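PDB 5BKE: alpha-ketoglutarate-dependent 2,4-dichlorophenoxyacetate dioxygenase from Bradyrhizobium diazoefficiens, which probably acts as a metal- and 2-oxoglutarate-dependent dioxygenase that degrades aryloxyalkanoate herbicides such as 2,4-dichlorophenoxyacetate. Local coordinates for residues 1-6 against 31-36; 10-15 against 40-45. All blocks are in the same frame, centred on the assembly; numbering follows the deposited sequence. Where two conformers were deposited one is given.

Contact 1: residues 1-6 against 31-36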
loop_
_atom_site.group_PDB
_atom_site.type_symbol
_atom_site.label_atom_id
_atom_site.label_comp_id
_atom_site.label_asym_id
_atom_site.label_seq_id
_atom_site.Cartn_x
_atom_site.Cartn_y
_atom_site.Cartn_z
ATOM N N MET C 1 0.303 4.544 -38.521
ATOM C CA MET C 1 1.016 3.699 -37.516
ATOM C C MET C 1 0.086 2.655 -36.867
ATOM O O MET C 1 0.486 1.492 -36.717
ATOM C CB MET C 1 1.718 4.574 -36.460
ATOM C CG MET C 1 3.087 4.062 -36.022
ATOM S SD MET C 1 4.088 5.292 -35.150
ATOM C CE MET C 1 5.674 4.459 -35.048
ATOM N N THR C 2 -1.139 3.063 -36.502
ATOM C CA THR C 2 -2.135 2.139 -35.918
ATOM C C THR C 2 -3.462 2.088 -36.675
ATOM O O THR C 2 -3.985 3.117 -37.098
ATOM C CB THR C 2 -2.453 2.462 -34.442
ATOM O OG1 THR C 2 -2.790 3.850 -34.321
ATOM C CG2 THR C 2 -1.278 2.128 -33.531
ATOM N N ILE C 3 -4.003 0.879 -36.825
ATOM C CA ILE C 3 -5.338 0.667 -37.409
ATOM C C ILE C 3 -6.439 0.929 -36.364
ATOM O O ILE C 3 -6.205 0.780 -35.158
ATOM C CB ILE C 3 -5.483 -0.742 -38.060
ATOM C CG1 ILE C 3 -5.292 -1.872 -37.023
ATOM C CG2 ILE C 3 -4.527 -0.867 -39.251
ATOM C CD1 ILE C 3 -5.484 -3.284 -37.550
ATOM N N ALA C 4 -7.626 1.319 -36.830
ATOM C CA ALA C 4 -8.751 1.627 -35.936
ATOM C C ALA C 4 -9.392 0.356 -35.374
ATOM O O ALA C 4 -9.857 -0.507 -36.137
ATOM C CB ALA C 4 -9.784 2.507 -36.632
ATOM N N ILE C 5 -9.382 0.245 -34.043
ATOM C CA ILE C 5 -9.941 -0.904 -33.312
ATOM C C ILE C 5 -10.806 -0.439 -32.133
ATOM O O ILE C 5 -10.356 0.338 -31.273
ATOM C CB ILE C 5 -8.837 -1.869 -32.790
ATOM C CG1 ILE C 5 -7.988 -2.423 -33.942
ATOM C CG2 ILE C 5 -9.445 -3.032 -32.003
ATOM C CD1 ILE C 5 -6.582 -2.796 -33.529
ATOM N N ARG C 6 -12.044 -0.923 -32.096
ATOM C CA ARG C 6 -12.925 -0.744 -30.956
ATOM C C ARG C 6 -13.125 -2.083 -30.236
ATOM O O ARG C 6 -13.492 -3.076 -30.857
ATOM C CB ARG C 6 -14.260 -0.151 -31.418
ATOM C CG ARG C 6 -15.188 0.273 -30.290
ATOM C CD ARG C 6 -16.468 0.892 -30.823
ATOM N NE ARG C 6 -17.621 0.177 -30.280
ATOM C CZ ARG C 6 -18.579 -0.407 -31.002
ATOM N NH1 ARG C 6 -18.580 -0.337 -32.333
ATOM N NH2 ARG C 6 -19.567 -1.043 -30.379
ATOM N N ARG C 31 1.281 -6.513 -40.007
ATOM C CA ARG C 31 1.896 -6.451 -38.678
ATOM C C ARG C 31 0.875 -5.987 -37.614
ATOM O O ARG C 31 0.732 -6.624 -36.567
ATOM C CB ARG C 31 3.110 -5.517 -38.738
ATOM C CG ARG C 31 4.289 -5.927 -37.873
ATOM C CD ARG C 31 5.647 -5.611 -38.522
ATOM N NE ARG C 31 5.736 -4.218 -38.973
ATOM C CZ ARG C 31 6.034 -3.817 -40.217
ATOM N NH1 ARG C 31 6.333 -4.693 -41.181
ATOM N NH2 ARG C 31 6.058 -2.514 -40.493
ATOM N N GLU C 32 0.143 -4.916 -37.922
ATOM C CA GLU C 32 -0.917 -4.380 -37.041
ATOM C C GLU C 32 -2.038 -5.368 -36.751
ATOM O O GLU C 32 -2.456 -5.504 -35.585
ATOM C CB GLU C 32 -1.502 -3.074 -37.590
ATOM C CG GLU C 32 -0.558 -1.880 -37.531
ATOM C CD GLU C 32 -0.112 -1.576 -36.120
ATOM O OE1 GLU C 32 -0.878 -0.900 -35.391
ATOM O OE2 GLU C 32 0.995 -2.027 -35.733
ATOM N N VAL C 33 -2.512 -6.058 -37.799
ATOM C CA VAL C 33 -3.602 -7.028 -37.640
ATOM C C VAL C 33 -3.146 -8.168 -36.738
ATOM O O VAL C 33 -3.877 -8.562 -35.808
ATOM C CB VAL C 33 -4.142 -7.564 -38.986
ATOM C CG1 VAL C 33 -5.155 -8.688 -38.763
ATOM C CG2 VAL C 33 -4.760 -6.435 -39.805
ATOM N N GLU C 34 -1.934 -8.673 -36.984
ATOM C CA GLU C 34 -1.412 -9.774 -36.168
ATOM C C GLU C 34 -1.215 -9.388 -34.674
ATOM O O GLU C 34 -1.541 -10.196 -33.790
ATOM C CB GLU C 34 -0.142 -10.391 -36.769
ATOM C CG GLU C 34 0.319 -11.605 -35.982
ATOM C CD GLU C 34 1.201 -12.575 -36.752
ATOM O OE1 GLU C 34 1.665 -12.246 -37.873
ATOM O OE2 GLU C 34 1.442 -13.679 -36.200
ATOM N N SER C 35 -0.691 -8.183 -34.404
ATOM C CA SER C 35 -0.574 -7.691 -33.012
ATOM C C SER C 35 -1.934 -7.578 -32.346
ATOM O O SER C 35 -2.076 -7.939 -31.166
ATOM C CB SER C 35 0.155 -6.350 -32.912
ATOM O OG SER C 35 1.389 -6.409 -33.590
ATOM N N ALA C 36 -2.932 -7.109 -33.110
ATOM C CA ALA C 36 -4.320 -7.042 -32.644
ATOM C C ALA C 36 -4.864 -8.439 -32.342
ATOM O O ALA C 36 -5.633 -8.620 -31.397
ATOM C CB ALA C 36 -5.193 -6.332 -33.660
#
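Ile3 and Ile5 reach down from the N-terminal segment onto helix residues Glu32, Val33 and Ala36, their delta methyls making the contacts to the valine and the alanine. Ile3 CD1 lies 3.9 Å from Val33 CG2, the two side chains crossing at about a right angle. Ile3 also lays CG1, CG2 and CD1 together against Glu32 CB, 4.0 Å away at CD1, the isoleucine and the glutamate running past one another with opposed directions. In Ile3, CG1 is tucked between N and C of its own backbone (chi1 61°), and a chi2 of 177° then extends CD1 onto the helix. One turn further along the helix, Ile5 CD1 meets Ala36 CB at 3.8 Å.

No hydrogen bond crosses between the segments. The glutamate chain bends at chi2 (-59°), and its carboxylate rests against Thr2 in van der Waals contact, OE1 3.3 Å from Thr2 CA and 3.6 Å from Thr2 CG2. Met1 O is 3.1 Å from Glu32 OE1, but both are acceptors, and Met1 is poorly ordered.

Behind this layer Val33 and Ala36 also pack on Leu43 of strand 42-45, while Ile3 touches Val16 of strand 14-17. This is helix-on-sheet packing: helix 27-40 lies against one end of the mixed sheet, whose outermost strand in the chain is 4-7, consistent with the cupin-type fold of TfdA dioxygenases.

Contact 2: residues 10-15 against 40-45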
loop_
_atom_site.group_PDB
_atom_site.type_symbol
_atom_site.label_atom_id
_atom_site.label_comp_id
_atom_site.label_asym_id
_atom_site.label_seq_id
_atom_site.Cartn_x
_atom_site.Cartn_y
_atom_site.Cartn_z
ATOM N N THR C 10 -15.550 -6.988 -22.396
ATOM C CA THR C 10 -14.692 -6.490 -21.314
ATOM C C THR C 10 -13.270 -7.030 -21.383
ATOM O O THR C 10 -12.342 -6.269 -21.152
ATOM C CB THR C 10 -15.266 -6.700 -19.896
ATOM O OG1 THR C 10 -15.592 -8.081 -19.698
ATOM C CG2 THR C 10 -16.497 -5.814 -19.670
ATOM N N HIS C 11 -13.096 -8.305 -21.743
ATOM C CA HIS C 11 -11.776 -8.955 -21.701
ATOM C C HIS C 11 -11.014 -9.028 -23.010
ATOM O O HIS C 11 -9.786 -9.137 -22.993
ATOM C CB HIS C 11 -11.908 -10.375 -21.163
ATOM C CG HIS C 11 -12.177 -10.444 -19.696
ATOM N ND1 HIS C 11 -13.439 -10.630 -19.181
ATOM C CD2 HIS C 11 -11.345 -10.367 -18.634
ATOM C CE1 HIS C 11 -13.374 -10.673 -17.864
ATOM N NE2 HIS C 11 -12.113 -10.514 -17.507
ATOM N N PHE C 12 -11.740 -8.996 -24.129
ATOM C CA PHE C 12 -11.180 -9.311 -25.456
ATOM C C PHE C 12 -12.127 -8.874 -26.582
ATOM O O PHE C 12 -13.174 -8.255 -26.302
ATOM C CB PHE C 12 -10.784 -10.812 -25.541
ATOM C CG PHE C 12 -11.945 -11.786 -25.680
ATOM C CD1 PHE C 12 -13.107 -11.686 -24.899
ATOM C CD2 PHE C 12 -11.845 -12.852 -26.580
ATOM C CE1 PHE C 12 -14.150 -12.605 -25.040
ATOM C CE2 PHE C 12 -12.876 -13.773 -26.727
ATOM C CZ PHE C 12 -14.031 -13.653 -25.954
ATOM N N VAL C 13 -11.755 -9.193 -27.831
ATOM C CA VAL C 13 -12.532 -8.910 -29.073
ATOM C C VAL C 13 -12.398 -7.463 -29.527
ATOM O O VAL C 13 -12.809 -6.530 -28.817
ATOM C CB VAL C 13 -14.042 -9.326 -29.013
ATOM C CG1 VAL C 13 -14.721 -9.187 -30.373
ATOM C CG2 VAL C 13 -14.215 -10.745 -28.497
ATOM N N GLY C 14 -11.815 -7.284 -30.713
ATOM C CA GLY C 14 -11.738 -5.975 -31.349
ATOM C C GLY C 14 -12.485 -5.876 -32.666
ATOM O O GLY C 14 -12.486 -6.813 -33.476
ATOM N N GLN C 15 -13.124 -4.729 -32.881
ATOM C CA GLN C 15 -13.760 -4.416 -34.158
ATOM C C GLN C 15 -12.808 -3.556 -34.962
ATOM O O GLN C 15 -12.327 -2.525 -34.477
ATOM C CB GLN C 15 -15.100 -3.703 -33.957
ATOM C CG GLN C 15 -15.849 -3.403 -35.250
ATOM C CD GLN C 15 -17.262 -2.908 -35.008
ATOM O OE1 GLN C 15 -18.120 -3.645 -34.513
ATOM N NE2 GLN C 15 -17.515 -1.661 -35.372
ATOM N N TYR C 40 -6.280 -8.955 -28.796
ATOM C CA TYR C 40 -7.737 -9.124 -28.715
ATOM C C TYR C 40 -8.243 -10.561 -28.885
ATOM O O TYR C 40 -9.355 -10.881 -28.456
ATOM C CB TYR C 40 -8.433 -8.182 -29.700
ATOM C CG TYR C 40 -8.162 -6.713 -29.420
ATOM C CD1 TYR C 40 -8.893 -6.026 -28.429
ATOM C CD2 TYR C 40 -7.178 -6.012 -30.127
ATOM C CE1 TYR C 40 -8.656 -4.679 -28.158
ATOM C CE2 TYR C 40 -6.933 -4.664 -29.869
ATOM C CZ TYR C 40 -7.674 -4.004 -28.879
ATOM O OH TYR C 40 -7.451 -2.675 -28.613
ATOM N N ALA C 41 -7.428 -11.421 -29.502
ATOM C CA ALA C 41 -7.763 -12.845 -29.755
ATOM C C ALA C 41 -8.832 -13.107 -30.830
ATOM O O ALA C 41 -8.807 -14.163 -31.497
ATOM C CB ALA C 41 -8.074 -13.607 -28.461
ATOM N N VAL C 42 -9.758 -12.164 -30.988
ATOM C CA VAL C 42 -10.835 -12.234 -31.978
ATOM C C VAL C 42 -10.983 -10.846 -32.610
ATOM O O VAL C 42 -11.004 -9.822 -31.907
ATOM C CB VAL C 42 -12.198 -12.690 -31.371
ATOM C CG1 VAL C 42 -13.274 -12.812 -32.442
ATOM C CG2 VAL C 42 -12.093 -14.012 -30.637
ATOM N N LEU C 43 -11.077 -10.821 -33.936
ATOM C CA LEU C 43 -11.255 -9.586 -34.675
ATOM C C LEU C 43 -12.481 -9.671 -35.572
ATOM O O LEU C 43 -12.731 -10.703 -36.194
ATOM C CB LEU C 43 -9.995 -9.228 -35.475
ATOM C CG LEU C 43 -8.705 -8.870 -34.721
ATOM C CD1 LEU C 43 -7.617 -8.498 -35.724
ATOM C CD2 LEU C 43 -8.899 -7.760 -33.676
ATOM N N VAL C 44 -13.240 -8.575 -35.616
ATOM C CA VAL C 44 -14.505 -8.483 -36.349
ATOM C C VAL C 44 -14.341 -7.409 -37.419
ATOM O O VAL C 44 -13.979 -6.276 -37.116
ATOM C CB VAL C 44 -15.681 -8.128 -35.396
ATOM C CG1 VAL C 44 -16.991 -7.917 -36.162
ATOM C CG2 VAL C 44 -15.856 -9.201 -34.326
ATOM N N PHE C 45 -14.565 -7.783 -38.675
ATOM C CA PHE C 45 -14.525 -6.843 -39.791
ATOM C C PHE C 45 -15.927 -6.858 -40.372
ATOM O O PHE C 45 -16.469 -7.931 -40.640
ATOM C CB PHE C 45 -13.540 -7.290 -40.886
ATOM C CG PHE C 45 -12.084 -7.298 -40.472
ATOM C CD1 PHE C 45 -11.559 -8.330 -39.678
ATOM C CD2 PHE C 45 -11.212 -6.309 -40.939
ATOM C CE1 PHE C 45 -10.214 -8.345 -39.325
ATOM C CE2 PHE C 45 -9.862 -6.321 -40.587
ATOM C CZ PHE C 45 -9.365 -7.339 -39.774
#
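Gly14 and Gln15 pair with Leu43 and Val44 as the parallel strands of a beta-alpha-beta unit, with helix 27-40 making the connection between them. Gly14 straddles Leu43: its N gives a nearly straight hydrogen bond to Val42 O (2.9 Å, 166° at the hydrogen), and its O accepts one from Val44 N (2.9 Å). Just before the strand, Val13 N also bonds across, to Tyr40 O at 3.0 Å.

The Tyr40 side chain lies against this backbone, with CB 3.6 Å from Gly14 N; CG, anti to its own carbonyl carbon (chi1 -61°), and CD1 lie beside the same nitrogen. An alanine here would keep CB, but would probably open a gap beside Gly14 N and Val13 C where the ring now packs.

Phe12 presents a ring edge to Ala41 CB, while its CE2 lies 4.0 Å from Val42 CG2. Val13 CG2 stands 3.5 Å above the plane of the Phe12 ring, over its centre. Val42 lies behind the metal site, its side chain about 7 Å from that of His264, a manganese ligand. Further along the strand, Val13 CG1 meets Val44 CG2 at 4.1 Å, the two side chains set at a slant to each other.

Contact 2 is buried and contact 1 only partly so, at the edge of the same sheet; contact 2 lies nearer the manganese site, though not in it. Contact 2 joins two sheet strands through backbone hydrogen bonds, with apolar packing around them; contact 1 lays the edge-strand segment on the helix connecting those strands, through aliphatic packing and a carboxylate resting on backbone. They meet directly: Arg6 O and Gln15 N, 2.6 Å apart, probably form a hydrogen bond between neighbouring antiparallel strands. Ile5 CG2 packs on Tyr40 CE2 at 3.7 Å and also touches Gly14 CA. On the helix side, Leu43 CD1 touches Val33 O, so Leu43 joins the strand pair to the helix.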